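Local coordinates for protein Dye-decolorizing peroxidase Tfu_3078 (Thermobifida fusca, PDB 5FW4) that is a heme b peroxidase that uses hydrogen peroxide to oxidise many compounds, with high reactivity towards anthraquinone dyes, at residues M141-I146 / M185-A190; G274-V279 / L411-A416. All coordinates share one frame; numbering follows the deposited sequence.

Interaction 1 (M141-I146 / M185-A190); sequences MVTVGI and MLQVGA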
loop_
_atom_site.group_PDB
_atom_site.type_symbol
_atom_site.label_atom_id
_atom_site.label_comp_id
_atom_site.label_asym_id
_atom_site.label_seq_id
_atom_site.Cartn_x
_atom_site.Cartn_y
_atom_site.Cartn_z
ATOM N N MET A 141 -3.901 -16.193 -2.648
ATOM C CA MET A 141 -4.405 -17.053 -1.613
ATOM C C MET A 141 -5.410 -16.317 -0.761
ATOM O O MET A 141 -5.284 -15.110 -0.465
ATOM C CB MET A 141 -3.270 -17.561 -0.709
ATOM C CG MET A 141 -2.349 -16.498 -0.275
ATOM S SD MET A 141 -1.060 -17.216 0.786
ATOM C CE MET A 141 -0.158 -18.172 -0.410
ATOM N N VAL A 142 -6.386 -17.087 -0.297
ATOM C CA VAL A 142 -7.525 -16.571 0.398
ATOM C C VAL A 142 -7.778 -17.414 1.630
ATOM O O VAL A 142 -7.818 -18.654 1.575
ATOM C CB VAL A 142 -8.798 -16.611 -0.521
ATOM C CG1 VAL A 142 -9.981 -15.986 0.218
ATOM C CG2 VAL A 142 -8.494 -15.898 -1.832
ATOM N N THR A 143 -7.998 -16.720 2.734
ATOM C CA THR A 143 -8.316 -17.328 4.008
ATOM C C THR A 143 -9.583 -16.702 4.555
ATOM O O THR A 143 -9.754 -15.478 4.485
ATOM C CB THR A 143 -7.172 -17.015 5.044
ATOM O OG1 THR A 143 -5.910 -17.088 4.401
ATOM C CG2 THR A 143 -7.216 -18.002 6.202
ATOM N N VAL A 144 -10.451 -17.533 5.119
ATOM C CA VAL A 144 -11.719 -17.075 5.676
ATOM C C VAL A 144 -11.801 -17.444 7.131
ATOM O O VAL A 144 -11.568 -18.583 7.487
ATOM C CB VAL A 144 -12.926 -17.700 4.974
ATOM C CG1 VAL A 144 -14.204 -17.190 5.620
ATOM C CG2 VAL A 144 -12.891 -17.406 3.473
ATOM N N GLY A 145 -12.147 -16.464 7.957
ATOM C CA GLY A 145 -12.246 -16.667 9.399
ATOM C C GLY A 145 -13.561 -16.180 9.986
ATOM O O GLY A 145 -14.335 -15.428 9.353
ATOM N N ILE A 146 -13.824 -16.643 11.202
ATOM C CA ILE A 146 -15.070 -16.396 11.861
ATOM C C ILE A 146 -14.780 -15.840 13.249
ATOM O O ILE A 146 -14.033 -16.450 14.011
ATOM C CB ILE A 146 -15.831 -17.722 11.977
ATOM C CG1 ILE A 146 -16.312 -18.154 10.569
ATOM C CG2 ILE A 146 -16.960 -17.618 13.000
ATOM C CD1 ILE A 146 -16.657 -19.619 10.418
ATOM N N MET A 185 -13.576 -12.694 8.905
ATOM C CA MET A 185 -12.361 -12.226 8.285
ATOM C C MET A 185 -12.094 -12.762 6.900
ATOM O O MET A 185 -12.224 -13.940 6.636
ATOM C CB MET A 185 -11.135 -12.588 9.122
ATOM C CG MET A 185 -9.873 -12.131 8.417
ATOM S SD MET A 185 -8.363 -12.921 8.909
ATOM C CE MET A 185 -8.633 -14.648 8.604
ATOM N N LEU A 186 -11.601 -11.881 6.063
ATOM C CA LEU A 186 -10.919 -12.269 4.865
ATOM C C LEU A 186 -9.475 -11.869 4.960
ATOM O O LEU A 186 -9.191 -10.692 5.163
ATOM C CB LEU A 186 -11.535 -11.556 3.666
ATOM C CG LEU A 186 -12.928 -12.046 3.286
ATOM C CD1 LEU A 186 -13.423 -11.132 2.172
ATOM C CD2 LEU A 186 -12.885 -13.504 2.854
ATOM N N GLN A 187 -8.574 -12.833 4.789
ATOM C CA GLN A 187 -7.172 -12.531 4.545
ATOM C C GLN A 187 -6.841 -12.899 3.112
ATOM O O GLN A 187 -6.947 -14.073 2.712
ATOM C CB GLN A 187 -6.217 -13.240 5.532
ATOM C CG GLN A 187 -4.735 -13.040 5.169
ATOM C CD GLN A 187 -3.763 -13.933 5.904
ATOM O OE1 GLN A 187 -2.765 -13.448 6.494
ATOM N NE2 GLN A 187 -3.997 -15.243 5.852
ATOM N N VAL A 188 -6.448 -11.893 2.342
ATOM C CA VAL A 188 -6.108 -12.072 0.945
ATOM C C VAL A 188 -4.660 -11.671 0.773
ATOM O O VAL A 188 -4.245 -10.564 1.188
ATOM C CB VAL A 188 -7.060 -11.240 0.048
ATOM C CG1 VAL A 188 -7.009 -11.680 -1.402
ATOM C CG2 VAL A 188 -8.473 -11.332 0.597
ATOM N N GLY A 189 -3.910 -12.563 0.134
ATOM C CA GLY A 189 -2.488 -12.370 -0.091
ATOM C C GLY A 189 -2.119 -12.582 -1.530
ATOM O O GLY A 189 -2.695 -13.445 -2.213
ATOM N N ALA A 190 -1.203 -11.743 -2.018
ATOM C CA ALA A 190 -0.607 -11.961 -3.298
ATOM C C ALA A 190 0.755 -11.292 -3.370
ATOM O O ALA A 190 1.080 -10.431 -2.556
ATOM C CB ALA A 190 -1.523 -11.465 -4.442
HETATM O O HOH W 1 -4.339 -15.374 2.391
#

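Interaction 2 (G274-V279 / L411-A416); sequences GSYLVV and LFAVPA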
loop_
_atom_site.group_PDB
_atom_site.type_symbol
_atom_site.label_atom_id
_atom_site.label_comp_id
_atom_site.label_asym_id
_atom_site.label_seq_id
_atom_site.Cartn_x
_atom_site.Cartn_y
_atom_site.Cartn_z
ATOM N N GLY A 274 -8.550 -26.808 12.833
ATOM C CA GLY A 274 -8.478 -25.430 12.404
ATOM C C GLY A 274 -7.344 -24.728 13.143
ATOM O O GLY A 274 -6.527 -25.380 13.806
ATOM N N SER A 275 -7.265 -23.411 12.976
ATOM C CA SER A 275 -6.264 -22.584 13.644
ATOM C C SER A 275 -6.909 -21.262 14.045
ATOM O O SER A 275 -7.900 -20.841 13.446
ATOM C CB SER A 275 -5.042 -22.338 12.739
ATOM O OG SER A 275 -3.953 -21.702 13.446
ATOM N N TYR A 276 -6.334 -20.627 15.069
ATOM C CA TYR A 276 -6.808 -19.345 15.555
ATOM C C TYR A 276 -5.786 -18.253 15.227
ATOM O O TYR A 276 -4.571 -18.405 15.488
ATOM C CB TYR A 276 -7.064 -19.387 17.043
ATOM C CG TYR A 276 -8.236 -20.256 17.424
ATOM C CD1 TYR A 276 -9.533 -19.742 17.435
ATOM C CD2 TYR A 276 -8.062 -21.598 17.741
ATOM C CE1 TYR A 276 -10.614 -20.537 17.756
ATOM C CE2 TYR A 276 -9.143 -22.403 18.078
ATOM C CZ TYR A 276 -10.422 -21.865 18.084
ATOM O OH TYR A 276 -11.511 -22.657 18.423
ATOM N N LEU A 277 -6.306 -17.179 14.649
ATOM C CA LEU A 277 -5.559 -15.998 14.259
ATOM C C LEU A 277 -5.801 -14.865 15.244
ATOM O O LEU A 277 -6.946 -14.429 15.444
ATOM C CB LEU A 277 -5.993 -15.526 12.850
ATOM C CG LEU A 277 -5.425 -14.176 12.384
ATOM C CD1 LEU A 277 -3.935 -14.239 12.177
ATOM C CD2 LEU A 277 -6.101 -13.712 11.093
ATOM N N VAL A 278 -4.725 -14.395 15.890
ATOM C CA VAL A 278 -4.780 -13.136 16.570
ATOM C C VAL A 278 -4.138 -12.105 15.668
ATOM O O VAL A 278 -2.962 -12.257 15.263
ATOM C CB VAL A 278 -4.064 -13.148 17.940
ATOM C CG1 VAL A 278 -4.073 -11.756 18.527
ATOM C CG2 VAL A 278 -4.729 -14.141 18.883
ATOM N N VAL A 279 -4.899 -11.053 15.351
ATOM C CA VAL A 279 -4.352 -9.943 14.589
ATOM C C VAL A 279 -4.265 -8.722 15.467
ATOM O O VAL A 279 -5.199 -8.385 16.208
ATOM C CB VAL A 279 -5.104 -9.661 13.261
ATOM C CG1 VAL A 279 -6.582 -9.583 13.468
ATOM C CG2 VAL A 279 -4.608 -8.388 12.600
ATOM N N LEU A 411 -9.567 -11.588 17.140
ATOM C CA LEU A 411 -9.369 -13.024 17.157
ATOM C C LEU A 411 -10.317 -13.645 16.125
ATOM O O LEU A 411 -11.506 -13.406 16.193
ATOM C CB LEU A 411 -9.746 -13.565 18.526
ATOM C CG LEU A 411 -9.794 -15.092 18.751
ATOM C CD1 LEU A 411 -8.504 -15.824 18.402
ATOM C CD2 LEU A 411 -10.119 -15.376 20.201
ATOM N N PHE A 412 -9.789 -14.451 15.212
ATOM C CA PHE A 412 -10.634 -15.237 14.307
ATOM C C PHE A 412 -10.345 -16.718 14.367
ATOM O O PHE A 412 -9.188 -17.140 14.428
ATOM C CB PHE A 412 -10.493 -14.716 12.888
ATOM C CG PHE A 412 -10.893 -13.294 12.741
ATOM C CD1 PHE A 412 -12.244 -12.942 12.710
ATOM C CD2 PHE A 412 -9.944 -12.304 12.612
ATOM C CE1 PHE A 412 -12.628 -11.621 12.559
ATOM C CE2 PHE A 412 -10.329 -10.979 12.457
ATOM C CZ PHE A 412 -11.673 -10.642 12.419
ATOM N N ALA A 413 -11.410 -17.508 14.335
ATOM C CA ALA A 413 -11.305 -18.941 14.188
ATOM C C ALA A 413 -11.258 -19.209 12.712
ATOM O O ALA A 413 -12.125 -18.718 11.981
ATOM C CB ALA A 413 -12.516 -19.640 14.838
ATOM N N VAL A 414 -10.250 -19.957 12.269
ATOM C CA VAL A 414 -10.053 -20.257 10.861
ATOM C C VAL A 414 -10.214 -21.765 10.728
ATOM O O VAL A 414 -9.305 -22.537 11.084
ATOM C CB VAL A 414 -8.674 -19.739 10.388
ATOM C CG1 VAL A 414 -8.309 -20.249 9.009
ATOM C CG2 VAL A 414 -8.641 -18.201 10.453
ATOM N N PRO A 415 -11.392 -22.208 10.242
ATOM C CA PRO A 415 -11.656 -23.637 10.244
ATOM C C PRO A 415 -10.961 -24.388 9.129
ATOM O O PRO A 415 -10.636 -23.808 8.095
ATOM C CB PRO A 415 -13.171 -23.712 10.053
ATOM C CG PRO A 415 -13.464 -22.505 9.222
ATOM C CD PRO A 415 -12.564 -21.445 9.761
ATOM N N ALA A 416 -10.771 -25.683 9.357
ATOM C CA ALA A 416 -10.187 -26.551 8.370
ATOM C C ALA A 416 -11.147 -26.728 7.206
ATOM O O ALA A 416 -12.354 -26.956 7.401
ATOM C CB ALA A 416 -9.838 -27.888 8.977
#

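Interaction 1 (M141-I146 / M185-A190)
Thr143 and Gln187 face each other as a hydrogen-bonded pair of two antiparallel strands, 141-146 and 185-190. Their side chains lie side by side and point the same way. Gln187 NE2 donates to Thr143 OG1 at 3.0 Å, with OG1 in the plane of the amide. The Gln187 chain is extended, with CG anti to the backbone N (chi1 174°), and this carries the amide up alongside the hydroxyl. Both groups have further partners: Thr143 OG1 bonds to Pro72 O and Gln187 NE2 to Gly73 O. An alanine in place of Gln187 would probably leave Thr143 OG1 and Gly73 O without this donor and open a gap beside the threonine.

Six backbone hydrogen bonds join the strands. Thr143 N to Gln187 O is 2.8 Å. The ladder departs from in-plane geometry at the Gly145 end, where Met185 N lies 56° out of the Gly145 carbonyl plane. A water donates to Gln187 O at 2.9 Å and weakly to Met141 O.

Met141 and Met185 flank the polar pair. On the opposite face, Val144 CG2 meets Leu186 CD2 at 4.0 Å, and Val142 CG2 lies 4.5 Å from Val188 CG1. Leu203 of helix 193-205 and Trp111 of helix 97-120 cover this side.

One face is thus wholly aliphatic, under helices. The other sets a buried threonine-glutamine pair among methionines and ties it to the 71-73 segment.

Interaction 2 (G274-V279 / L411-A416)
Tyr276 has CG anti to its carbonyl carbon (chi1 -68°), which brings the ring alongside Ala413 on the partner strand. Tyr276 CE1 comes within 3.6 Å of Ala413 CB. Leu411 has CG anti to the backbone N (chi1 172°), and its end reaches back over the neighbouring strand. Leu411 CD1 lies 3.6 Å from Leu277 O and also touches Tyr276 CB and Val278 CG2. The side chain of Val278 is about 7 Å from the heme.

On the other face, Val279 CG1 meets the edge of the Phe412 ring, 4.1 Å from Phe412 CE2. Leu277 CD2 approaches the same ring more loosely, and Leu277 CB touches Val414 CG2.

Four backbone hydrogen bonds hold Ser275 to Val414 and Leu277 to Phe412 in antiparallel register. Val414 N to Ser275 O is 2.8 Å and nearly straight on at the carbonyl. Beyond the last bond, Gly274 CA packs 3.3 Å from Val414 O, where strand 404-414 gives way to the loop at Pro415.

Strand 404-414 is one of the two outermost strands of this sheet within the chain. Its Ala413 bonds through the backbone to Ile146 of strand 141-146. Strand 275-284 pairs with 369-379 on its other side. Ser275 OG bonds to Ile258 O of helix 252-258, and Met185 of strand 184-190 packs on Leu277, Phe412 and Val414.

In the fold
Both contacts are buried, and each joins an outermost strand to its neighbour in a four-stranded antiparallel sheet of order 2-3-1-4. They are not equivalent: interaction 1 pairs the second and third strands of its sheet, interaction 2 the first and fourth. Interaction 1 belongs to the N-terminal half and interaction 2 to the C-terminal half of the ferredoxin-like pair typical of DyP-type peroxidases. Their centres lie 11 Å apart. Strands 141-146 and 404-414 meet edge to edge, with Ile146 N 2.8 Å from Ala413 O, and Thr143 packs on Val414. Across interaction 2 the side chains meet through apolar contacts alone, whereas interaction 1 also has a buried glutamine-threonine bond. Interaction 2 lies on the heme-binding half.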